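Local coordinates for putative phosphonate binding protein for ABC transporter (Prochlorococcus marinus str. MIT 9301, PDB 5LQ5) that binds inorganic phosphite strongly, and methylphosphonate and phosphate only very weakly, as the probable periplasmic solute-binding component of an ABC transporter, at residues I11-Q14 against V18-K21; F94-N97 against E101-S104; Q178-N183 against K189-L194. All coordinates share one frame; numbering follows the deposited sequence.

Contact 1 of 3, residues I11-Q14 against V18-K21; sequences IPDQ and VLDK
Leu19 reaches back from the helix with its two methyl branches spread over the loop 11-14. Leu19 CD1 takes the backbone side, lying 3.4 Å from Gln14 O and 3.7 Å from Pro12 CA, while the proline ring meets the same methyl through Pro12 CB at 4.1 Å. Leu19 CD2 turns the other way and comes up to Asp13 OD1 at 3.8 Å, the leucine and aspartate side chains running at a slant to one another. With CG placed opposite its own carbonyl carbon (chi1 -58°), the leucine brings its methyl end up to the inverse gamma turn centred on Pro12. Cut back to an alanine here, the side chain would lose both methyls, and a gap would probably open between the helix and Pro12. Gln14 supplies a second, looser meeting, its side chain set at an angle to that of Val18. The strongest polar partner of Asp13 lies outside this pair: OD2 is hydrogen-bonded to Tyr206 OH, a phosphite-pocket residue. The loop follows strand 5-10 and leads into helix 16-34, with Ile11 touching the bound phosphite, helix 46-54 packed on Ile11, Pro12 and Asp13, helix 158-167 against Asp13 and Gln14, and Tyr40 of strand 37-40 against Leu19.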
ATOM      1  N   ILE A  11      -1.751   6.305   2.439  1.00 15.81           N
ATOM      2  CA  ILE A  11      -2.862   5.665   1.754  1.00 15.07           C
ATOM      3  C   ILE A  11      -3.647   4.805   2.769  1.00 15.87           C
ATOM      4  O   ILE A  11      -3.030   4.108   3.599  1.00 16.53           O
ATOM      5  CB  ILE A  11      -2.449   4.839   0.522  1.00 14.77           C
ATOM      6  CG1 ILE A  11      -1.356   3.815   0.861  1.00 16.64           C
ATOM      7  CG2 ILE A  11      -2.015   5.783  -0.626  1.00 18.13           C
ATOM      8  CD1 ILE A  11      -1.191   2.766  -0.204  1.00 18.59           C
ATOM      9  N   PRO A  12      -4.986   4.830   2.722  1.00 14.34           N
ATOM     10  CA  PRO A  12      -5.804   4.090   3.691  1.00 17.61           C
ATOM     11  C   PRO A  12      -6.010   2.636   3.259  1.00 16.10           C
ATOM     12  O   PRO A  12      -7.090   2.221   2.839  1.00 17.74           O
ATOM     13  CB  PRO A  12      -7.104   4.879   3.704  1.00 19.41           C
ATOM     14  CG  PRO A  12      -7.204   5.467   2.320  1.00 19.35           C
ATOM     15  CD  PRO A  12      -5.791   5.760   1.908  1.00 16.40           C
ATOM     16  N   ASP A  13      -4.923   1.872   3.376  1.00 15.76           N
ATOM     17  CA  ASP A  13      -4.812   0.508   2.816  1.00 16.28           C
ATOM     18  C   ASP A  13      -5.280  -0.577   3.784  1.00 17.69           C
ATOM     19  O   ASP A  13      -5.346  -1.747   3.433  1.00 19.41           O
ATOM     20  CB  ASP A  13      -3.396   0.234   2.303  1.00 18.15           C
ATOM     21  CG  ASP A  13      -2.359   0.067   3.427  1.00 20.57           C
ATOM     22  OD1 ASP A  13      -2.579   0.555   4.555  1.00 19.56           O
ATOM     23  OD2 ASP A  13      -1.335  -0.577   3.175  1.00 22.94           O
ATOM     24  N   GLN A  14      -5.568  -0.140   5.012  1.00 17.38           N
ATOM     25  CA  GLN A  14      -6.009  -0.989   6.120  1.00 20.07           C
ATOM     26  C   GLN A  14      -7.050  -0.223   6.944  1.00 18.85           C
ATOM     27  O   GLN A  14      -7.238   0.961   6.748  1.00 18.85           O
ATOM     28  CB  GLN A  14      -4.790  -1.388   6.986  1.00 21.90           C
ATOM     29  CG  GLN A  14      -3.864  -2.331   6.232  1.00 24.35           C
ATOM     30  CD  GLN A  14      -2.536  -2.462   6.914  1.00 32.19           C
ATOM     31  OE1 GLN A  14      -1.565  -1.789   6.581  1.00 41.81           O
ATOM     32  NE2 GLN A  14      -2.489  -3.321   7.849  1.00 28.38           N
ATOM     33  N   VAL A  18      -5.762   0.527  12.788  1.00 22.35           N
ATOM     34  CA  VAL A  18      -4.375   0.138  12.496  1.00 25.42           C
ATOM     35  C   VAL A  18      -3.579   1.369  12.057  1.00 23.64           C
ATOM     36  O   VAL A  18      -2.458   1.597  12.492  1.00 22.51           O
ATOM     37  CB  VAL A  18      -4.320  -0.965  11.395  1.00 30.90           C
ATOM     38  CG1 VAL A  18      -2.883  -1.249  10.953  1.00 30.20           C
ATOM     39  CG2 VAL A  18      -4.999  -2.238  11.897  1.00 35.97           C
ATOM     40  N   LEU A  19      -4.157   2.148  11.159  1.00 19.81           N
ATOM     41  CA  LEU A  19      -3.470   3.328  10.612  1.00 21.27           C
ATOM     42  C   LEU A  19      -3.207   4.360  11.687  1.00 21.04           C
ATOM     43  O   LEU A  19      -2.098   4.895  11.786  1.00 21.91           O
ATOM     44  CB  LEU A  19      -4.281   3.990   9.487  1.00 19.98           C
ATOM     45  CG  LEU A  19      -4.620   3.119   8.285  1.00 20.42           C
ATOM     46  CD1 LEU A  19      -5.585   3.884   7.383  1.00 21.75           C
ATOM     47  CD2 LEU A  19      -3.405   2.673   7.538  1.00 23.89           C
ATOM     48  N   ASP A  20      -4.234   4.635  12.491  1.00 21.40           N
ATOM     49  CA  ASP A  20      -4.091   5.598  13.596  1.00 24.78           C
ATOM     50  C   ASP A  20      -2.934   5.196  14.512  1.00 25.81           C
ATOM     51  O   ASP A  20      -2.068   6.003  14.858  1.00 27.39           O
ATOM     52  CB  ASP A  20      -5.354   5.623  14.445  1.00 27.57           C
ATOM     53  CG  ASP A  20      -6.486   6.416  13.830  1.00 32.22           C
ATOM     54  OD1 ASP A  20      -6.281   7.164  12.862  1.00 31.56           O
ATOM     55  OD2 ASP A  20      -7.623   6.286  14.352  1.00 35.15           O
ATOM     56  N   LYS A  21      -2.918   3.933  14.912  1.00 22.35           N
ATOM     57  CA  LYS A  21      -1.880   3.453  15.848  1.00 28.45           C
ATOM     58  C   LYS A  21      -0.464   3.612  15.274  1.00 29.56           C
ATOM     59  O   LYS A  21       0.420   4.179  15.927  1.00 31.18           O
ATOM     60  CB  LYS A  21      -2.121   1.995  16.253  1.00 30.81           C
ATOM     61  CG  LYS A  21      -1.381   1.603  17.524  1.00 39.29           C
ATOM     62  CD  LYS A  21      -1.527   0.126  17.826  1.00 44.42           C
ATOM     63  CE  LYS A  21      -0.572  -0.258  18.949  1.00 72.45           C
ATOM     64  NZ  LYS A  21      -0.586  -1.711  19.249  1.00 68.72           N
TER

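Contact 2 of 3, residues F94-N97 against E101-S104; sequences FVVN and ELNS
Val96 and Leu102 have the nearest CA atoms across the pair, 7.6 Å apart, as the chain leaves the end of strand 92-97, turns, and comes back as an irregular segment at 101-104 that makes no direct hydrogen bond to segment 94-97. A water fills the role of a backbone bond. It donates to Asn97 O at 2.9 Å and accepts from Leu102 N, also at 2.9 Å, so the last carbonyl of the strand and an amide of the returning loop are joined through one molecule.

Beside this polar link is a small apolar one. Val96 and Leu102 both direct their side chains into the space between the segments, and Val96 CG1 meets Leu102 CD1 at 4.3 Å, a light touch of methyl on methyl. Phe197 of strand 194-199 touches both side chains, so the pair belongs to a wider apolar cluster that also brings Leu114 against Val96.

Asn97 turns its amide to other partners: OD1 accepts from Asn99 N in the three-residue connection, and ND2 donates to Val165 O at helix 158-167. This holds the side chain at the point where the strand ends. The chain thus turns back after its strand with a water joining Asn97 O to Leu102 N, and it does so at the end of a strand set antiparallel between 172-176 and 194-199 in the five-stranded mixed sheet of a periplasmic binding protein.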
ATOM      1  N   PHE A  94      -3.865 -13.902  -4.096  1.00 19.87           N
ATOM      2  CA  PHE A  94      -5.237 -14.176  -4.430  1.00 19.45           C
ATOM      3  C   PHE A  94      -5.801 -15.117  -3.380  1.00 22.24           C
ATOM      4  O   PHE A  94      -5.173 -16.129  -3.051  1.00 22.73           O
ATOM      5  CB  PHE A  94      -5.363 -14.795  -5.811  1.00 18.94           C
ATOM      6  CG  PHE A  94      -5.120 -13.825  -6.954  1.00 18.71           C
ATOM      7  CD1 PHE A  94      -6.162 -13.326  -7.706  1.00 21.28           C
ATOM      8  CD2 PHE A  94      -3.842 -13.435  -7.286  1.00 20.85           C
ATOM      9  CE1 PHE A  94      -5.925 -12.474  -8.777  1.00 20.55           C
ATOM     10  CE2 PHE A  94      -3.586 -12.559  -8.345  1.00 22.10           C
ATOM     11  CZ  PHE A  94      -4.632 -12.067  -9.090  1.00 21.72           C
ATOM     12  N   VAL A  95      -6.976 -14.795  -2.869  1.00 20.32           N
ATOM     13  CA  VAL A  95      -7.688 -15.593  -1.887  1.00 20.31           C
ATOM     14  C   VAL A  95      -9.070 -15.960  -2.393  1.00 21.52           C
ATOM     15  O   VAL A  95      -9.690 -15.196  -3.182  1.00 21.42           O
ATOM     16  CB  VAL A  95      -7.785 -14.922  -0.520  1.00 22.14           C
ATOM     17  CG1 VAL A  95      -6.415 -14.639   0.053  1.00 25.14           C
ATOM     18  CG2 VAL A  95      -8.628 -13.674  -0.543  1.00 22.75           C
ATOM     19  N   VAL A  96      -9.552 -17.120  -1.939  1.00 23.57           N
ATOM     20  CA  VAL A  96     -10.875 -17.614  -2.284  1.00 24.64           C
ATOM     21  C   VAL A  96     -11.644 -18.047  -1.058  1.00 24.32           C
ATOM     22  O   VAL A  96     -11.058 -18.465  -0.058  1.00 23.88           O
ATOM     23  CB  VAL A  96     -10.852 -18.758  -3.304  1.00 23.21           C
ATOM     24  CG1 VAL A  96     -10.310 -18.273  -4.649  1.00 25.76           C
ATOM     25  CG2 VAL A  96     -10.015 -19.926  -2.783  1.00 24.55           C
ATOM     26  N   ASN A  97     -12.967 -17.925  -1.146  1.00 21.38           N
ATOM     27  CA  ASN A  97     -13.868 -18.369  -0.099  1.00 23.72           C
ATOM     28  C   ASN A  97     -13.858 -19.910  -0.147  1.00 26.15           C
ATOM     29  O   ASN A  97     -13.890 -20.516  -1.220  1.00 26.10           O
ATOM     30  CB  ASN A  97     -15.271 -17.839  -0.320  1.00 25.22           C
ATOM     31  CG  ASN A  97     -16.209 -18.161   0.823  1.00 26.58           C
ATOM     32  OD1 ASN A  97     -16.607 -19.300   0.996  1.00 30.12           O
ATOM     33  ND2 ASN A  97     -16.558 -17.160   1.616  1.00 26.24           N
ATOM     34  N   GLU A 101     -14.679 -24.652  -2.753  1.00 36.76           N
ATOM     35  CA  GLU A 101     -13.874 -25.889  -2.800  1.00 38.97           C
ATOM     36  C   GLU A 101     -12.911 -25.882  -3.986  1.00 31.47           C
ATOM     37  O   GLU A 101     -12.729 -26.873  -4.676  1.00 46.26           O
ATOM     38  CB  GLU A 101     -14.772 -27.126  -2.795  1.00 50.64           C
ATOM     39  CG  GLU A 101     -15.356 -27.341  -1.410  1.00 79.22           C
ATOM     40  CD  GLU A 101     -16.436 -28.398  -1.335  1.00105.06           C
ATOM     41  OE1 GLU A 101     -16.833 -28.973  -2.372  1.00100.27           O
ATOM     42  OE2 GLU A 101     -16.902 -28.649  -0.209  1.00 99.61           O
ATOM     43  N   LEU A 102     -12.289 -24.734  -4.196  1.00 28.69           N
ATOM     44  CA  LEU A 102     -11.333 -24.568  -5.286  1.00 29.86           C
ATOM     45  C   LEU A 102      -9.949 -24.817  -4.761  1.00 42.51           C
ATOM     46  O   LEU A 102      -9.533 -24.196  -3.775  1.00 56.26           O
ATOM     47  CB  LEU A 102     -11.359 -23.132  -5.843  1.00 32.06           C
ATOM     48  CG  LEU A 102     -11.918 -22.766  -7.210  1.00 44.72           C
ATOM     49  CD1 LEU A 102     -11.479 -21.328  -7.457  1.00 32.98           C
ATOM     50  CD2 LEU A 102     -11.471 -23.643  -8.370  1.00 41.82           C
ATOM     51  N   ASN A 103      -9.219 -25.694  -5.433  1.00 32.48           N
ATOM     52  CA  ASN A 103      -7.840 -25.981  -5.042  1.00 33.20           C
ATOM     53  C   ASN A 103      -6.919 -24.846  -5.437  1.00 33.15           C
ATOM     54  O   ASN A 103      -7.136 -24.185  -6.444  1.00 35.11           O
ATOM     55  CB  ASN A 103      -7.372 -27.294  -5.676  1.00 34.93           C
ATOM     56  CG  ASN A 103      -8.142 -28.493  -5.133  1.00 43.18           C
ATOM     57  OD1 ASN A 103      -8.454 -28.556  -3.941  1.00 45.69           O
ATOM     58  ND2 ASN A 103      -8.469 -29.440  -6.005  1.00 40.97           N
ATOM     59  N   SER A 104      -5.920 -24.601  -4.591  1.00 29.06           N
ATOM     60  CA  SER A 104      -4.847 -23.622  -4.881  1.00 30.99           C
ATOM     61  C   SER A 104      -4.098 -23.995  -6.142  1.00 32.95           C
ATOM     62  O   SER A 104      -4.040 -25.160  -6.530  1.00 36.23           O
ATOM     63  CB  SER A 104      -3.893 -23.412  -3.698  1.00 29.86           C
ATOM     64  OG  SER A 104      -3.161 -24.578  -3.375  1.00 36.14           O
TER
HETATM   65  O   HOH W   1     -12.284 -22.727  -2.117  1.00 29.31           O

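Contact 3 of 3, residues Q178-N183 against K189-L194; sequences QVWENN and KRTSNL
Asn183 and Thr191 bring the two backbones nearest, with CA atoms 7.0 Å apart: helical segment 178-183 faces a loop that ends in a type I beta turn from Thr191 to Leu194, closed by Leu194 N to Thr191 O. No hydrogen bond crosses between the segments, and side chains make the contact.

Trp180 does much of the work. Its CG stands opposite the backbone N (chi1 163°), which carries the indole out to the loop, where the six-membered ring presents its edge to Leu194. CD1 of Leu194 lies near the ring plane, 3.7 Å from Trp180 CZ3, and Leu194 CB is also 3.7 Å from Trp180 CH2; the two side chains run past one another in opposing directions. Thr191 CG2 touches both the indole and the asparagine, 4.0 Å from Trp180 CZ3 and 3.9 Å from Asn183 CB, while its hydroxyl turns back to Pro188 O.

Asn183 is fixed from its own helix. Asn183 ND2 donates to Val179 O at 3.0 Å, from above the carbonyl plane and on the face opposite to the Asn183 N that shares this acceptor; Asp159 OD1 takes a further bond from ND2. Asn183 OD1 meets the edge of the Arg190 guanidinium, 3.6 Å from Arg190 NH1, the amide and guanidinium planes 33° apart.

Helix 177-186 is thereby packed against the loop that leads into strand 194-199, with Val93 and Val95 of strand 92-97 against the indole and helix 158-167 against Val179, Asn183 and Leu194.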
ATOM      1  N   GLN A 178       1.484  -9.211   2.895  1.00 22.44           N
ATOM      2  CA  GLN A 178       1.776  -8.889   4.318  1.00 25.70           C
ATOM      3  C   GLN A 178       0.511  -8.683   5.161  1.00 25.93           C
ATOM      4  O   GLN A 178       0.413  -9.120   6.286  1.00 26.27           O
ATOM      5  CB  GLN A 178       2.690  -7.657   4.443  1.00 35.36           C
ATOM      6  CG  GLN A 178       3.284  -7.468   5.823  1.00 51.06           C
ATOM      7  CD  GLN A 178       4.295  -8.555   6.168  1.00 41.19           C
ATOM      8  OE1 GLN A 178       5.297  -8.699   5.481  1.00 59.66           O
ATOM      9  NE2 GLN A 178       4.030  -9.322   7.231  1.00 65.43           N
ATOM     10  N   VAL A 179      -0.476  -8.020   4.580  1.00 23.61           N
ATOM     11  CA  VAL A 179      -1.733  -7.767   5.267  1.00 22.01           C
ATOM     12  C   VAL A 179      -2.482  -9.094   5.475  1.00 25.07           C
ATOM     13  O   VAL A 179      -3.053  -9.335   6.528  1.00 25.41           O
ATOM     14  CB  VAL A 179      -2.620  -6.724   4.538  1.00 21.92           C
ATOM     15  CG1 VAL A 179      -4.005  -6.643   5.158  1.00 23.97           C
ATOM     16  CG2 VAL A 179      -1.985  -5.337   4.601  1.00 21.44           C
ATOM     17  N   TRP A 180      -2.472  -9.941   4.455  1.00 21.65           N
ATOM     18  CA  TRP A 180      -3.080 -11.261   4.529  1.00 24.96           C
ATOM     19  C   TRP A 180      -2.461 -12.056   5.694  1.00 26.26           C
ATOM     20  O   TRP A 180      -3.166 -12.578   6.564  1.00 26.35           O
ATOM     21  CB  TRP A 180      -2.886 -12.003   3.220  1.00 23.66           C
ATOM     22  CG  TRP A 180      -3.110 -13.485   3.286  1.00 24.11           C
ATOM     23  CD1 TRP A 180      -2.156 -14.460   3.125  1.00 27.14           C
ATOM     24  CD2 TRP A 180      -4.353 -14.164   3.516  1.00 21.66           C
ATOM     25  NE1 TRP A 180      -2.740 -15.708   3.242  1.00 28.03           N
ATOM     26  CE2 TRP A 180      -4.084 -15.553   3.476  1.00 25.06           C
ATOM     27  CE3 TRP A 180      -5.670 -13.736   3.746  1.00 25.89           C
ATOM     28  CZ2 TRP A 180      -5.088 -16.519   3.672  1.00 34.02           C
ATOM     29  CZ3 TRP A 180      -6.665 -14.698   3.951  1.00 27.62           C
ATOM     30  CH2 TRP A 180      -6.358 -16.080   3.916  1.00 29.19           C
ATOM     31  N   GLU A 181      -1.134 -12.067   5.736  1.00 28.22           N
ATOM     32  CA  GLU A 181      -0.413 -12.779   6.838  1.00 30.03           C
ATOM     33  C   GLU A 181      -0.677 -12.204   8.229  1.00 32.69           C
ATOM     34  O   GLU A 181      -0.848 -12.951   9.177  1.00 37.61           O
ATOM     35  CB  GLU A 181       1.085 -12.840   6.540  1.00 32.62           C
ATOM     36  CG  GLU A 181       1.391 -13.757   5.366  1.00 34.53           C
ATOM     37  CD  GLU A 181       2.805 -13.632   4.832  1.00 66.20           C
ATOM     38  OE1 GLU A 181       3.638 -12.919   5.434  1.00 77.26           O
ATOM     39  OE2 GLU A 181       3.084 -14.263   3.786  1.00 48.33           O
ATOM     40  N   ASN A 182      -0.692 -10.881   8.348  1.00 31.13           N
ATOM     41  CA  ASN A 182      -1.034 -10.200   9.625  1.00 40.74           C
ATOM     42  C   ASN A 182      -2.407 -10.580  10.151  1.00 41.93           C
ATOM     43  O   ASN A 182      -2.600 -10.761  11.340  1.00 43.13           O
ATOM     44  CB  ASN A 182      -0.983  -8.676   9.488  1.00 39.29           C
ATOM     45  CG  ASN A 182       0.413  -8.165   9.322  1.00 41.81           C
ATOM     46  OD1 ASN A 182       1.372  -8.930   9.331  1.00 42.15           O
ATOM     47  ND2 ASN A 182       0.537  -6.866   9.125  1.00 40.77           N
ATOM     48  N   ASN A 183      -3.362 -10.672   9.244  1.00 32.26           N
ATOM     49  CA  ASN A 183      -4.748 -11.016   9.616  1.00 30.46           C
ATOM     50  C   ASN A 183      -4.876 -12.485  10.027  1.00 31.09           C
ATOM     51  O   ASN A 183      -5.561 -12.825  10.975  1.00 36.84           O
ATOM     52  CB  ASN A 183      -5.711 -10.690   8.498  1.00 29.38           C
ATOM     53  CG  ASN A 183      -6.178  -9.290   8.565  1.00 33.49           C
ATOM     54  OD1 ASN A 183      -7.089  -9.006   9.303  1.00 45.37           O
ATOM     55  ND2 ASN A 183      -5.554  -8.394   7.810  1.00 32.61           N
ATOM     56  N   LYS A 189     -10.343 -14.745  13.147  1.00 29.61           N
ATOM     57  CA  LYS A 189     -11.810 -14.792  12.898  1.00 34.50           C
ATOM     58  C   LYS A 189     -12.214 -14.090  11.576  1.00 35.95           C
ATOM     59  O   LYS A 189     -13.254 -14.359  10.958  1.00 34.87           O
ATOM     60  CB  LYS A 189     -12.567 -14.155  14.057  1.00 54.11           C
ATOM     61  CG  LYS A 189     -13.936 -13.629  13.662  1.00 86.93           C
ATOM     62  CD  LYS A 189     -14.702 -13.061  14.828  1.00117.04           C
ATOM     63  CE  LYS A 189     -14.514 -11.562  14.937  1.00 90.56           C
ATOM     64  NZ  LYS A 189     -15.561 -10.999  15.821  1.00 66.65           N
ATOM     65  N   ARG A 190     -11.371 -13.171  11.152  1.00 35.02           N
ATOM     66  CA  ARG A 190     -11.618 -12.437   9.915  1.00 30.17           C
ATOM     67  C   ARG A 190     -11.267 -13.218   8.675  1.00 28.02           C
ATOM     68  O   ARG A 190     -11.560 -12.782   7.559  1.00 30.58           O
ATOM     69  CB  ARG A 190     -10.830 -11.155   9.935  1.00 35.79           C
ATOM     70  CG  ARG A 190     -11.436 -10.160  10.894  1.00 52.52           C
ATOM     71  CD  ARG A 190     -10.480  -9.027  10.966  1.00 84.16           C
ATOM     72  NE  ARG A 190     -10.895  -7.947  11.817  1.00 50.13           N
ATOM     73  CZ  ARG A 190     -10.204  -6.812  11.890  1.00 47.37           C
ATOM     74  NH1 ARG A 190      -9.081  -6.674  11.182  1.00 53.88           N
ATOM     75  NH2 ARG A 190     -10.617  -5.832  12.663  1.00 51.54           N
ATOM     76  N   THR A 191     -10.584 -14.329   8.868  1.00 32.40           N
ATOM     77  CA  THR A 191     -10.071 -15.136   7.769  1.00 30.73           C
ATOM     78  C   THR A 191     -10.558 -16.571   7.798  1.00 26.19           C
ATOM     79  O   THR A 191     -10.108 -17.382   7.013  1.00 28.55           O
ATOM     80  CB  THR A 191      -8.539 -15.073   7.732  1.00 28.87           C
ATOM     81  OG1 THR A 191      -8.010 -15.573   8.967  1.00 34.45           O
ATOM     82  CG2 THR A 191      -8.060 -13.604   7.509  1.00 35.14           C
ATOM     83  N   SER A 192     -11.515 -16.845   8.711  1.00 30.87           N
ATOM     84  CA  SER A 192     -12.074 -18.195   8.944  1.00 31.76           C
ATOM     85  C   SER A 192     -12.591 -18.900   7.710  1.00 31.00           C
ATOM     86  O   SER A 192     -12.512 -20.111   7.600  1.00 38.00           O
ATOM     87  CB  SER A 192     -13.226 -18.154   9.987  1.00 33.77           C
ATOM     88  OG  SER A 192     -12.752 -17.670  11.219  1.00 55.74           O
ATOM     89  N   ASN A 193     -13.134 -18.137   6.769  1.00 29.03           N
ATOM     90  CA  ASN A 193     -13.746 -18.733   5.559  1.00 29.25           C
ATOM     91  C   ASN A 193     -12.914 -18.587   4.315  1.00 26.46           C
ATOM     92  O   ASN A 193     -13.394 -18.881   3.220  1.00 29.94           O
ATOM     93  CB  ASN A 193     -15.116 -18.154   5.293  1.00 29.54           C
ATOM     94  CG  ASN A 193     -16.020 -18.215   6.486  1.00 32.97           C
ATOM     95  OD1 ASN A 193     -16.597 -17.201   6.911  1.00 36.90           O
ATOM     96  ND2 ASN A 193     -16.159 -19.387   7.039  1.00 31.57           N
ATOM     97  N   LEU A 194     -11.649 -18.210   4.503  1.00 26.48           N
ATOM     98  CA  LEU A 194     -10.699 -17.973   3.410  1.00 27.31           C
ATOM     99  C   LEU A 194      -9.545 -18.916   3.310  1.00 29.35           C
ATOM    100  O   LEU A 194      -8.960 -19.336   4.322  1.00 33.46           O
ATOM    101  CB  LEU A 194     -10.054 -16.588   3.547  1.00 26.69           C
ATOM    102  CG  LEU A 194     -11.006 -15.429   3.422  1.00 27.80           C
ATOM    103  CD1 LEU A 194     -10.248 -14.108   3.481  1.00 34.68           C
ATOM    104  CD2 LEU A 194     -11.798 -15.542   2.133  1.00 33.28           C
TER

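From the N terminus the three contacts follow in series, none nested in or crossing another. Contact 1 closes the short loop from strand 5-10 into helix 16-34, on the six-stranded sheet and beside the phosphite. Contact 2 closes the reversal after strand 92-97, and contact 3 the connection from helix 177-186 to strand 194-199, both on the five-stranded sheet. These last two meet directly: Leu194 CD2 lies 3.7 Å from Val96 O, and Trp180 packs on Val95. Contact 1 reaches contact 3 through Gln14 on Val179, whereas contacts 1 and 2 stay about 13 Å apart at their nearest atoms. Contact 3 therefore touches both others.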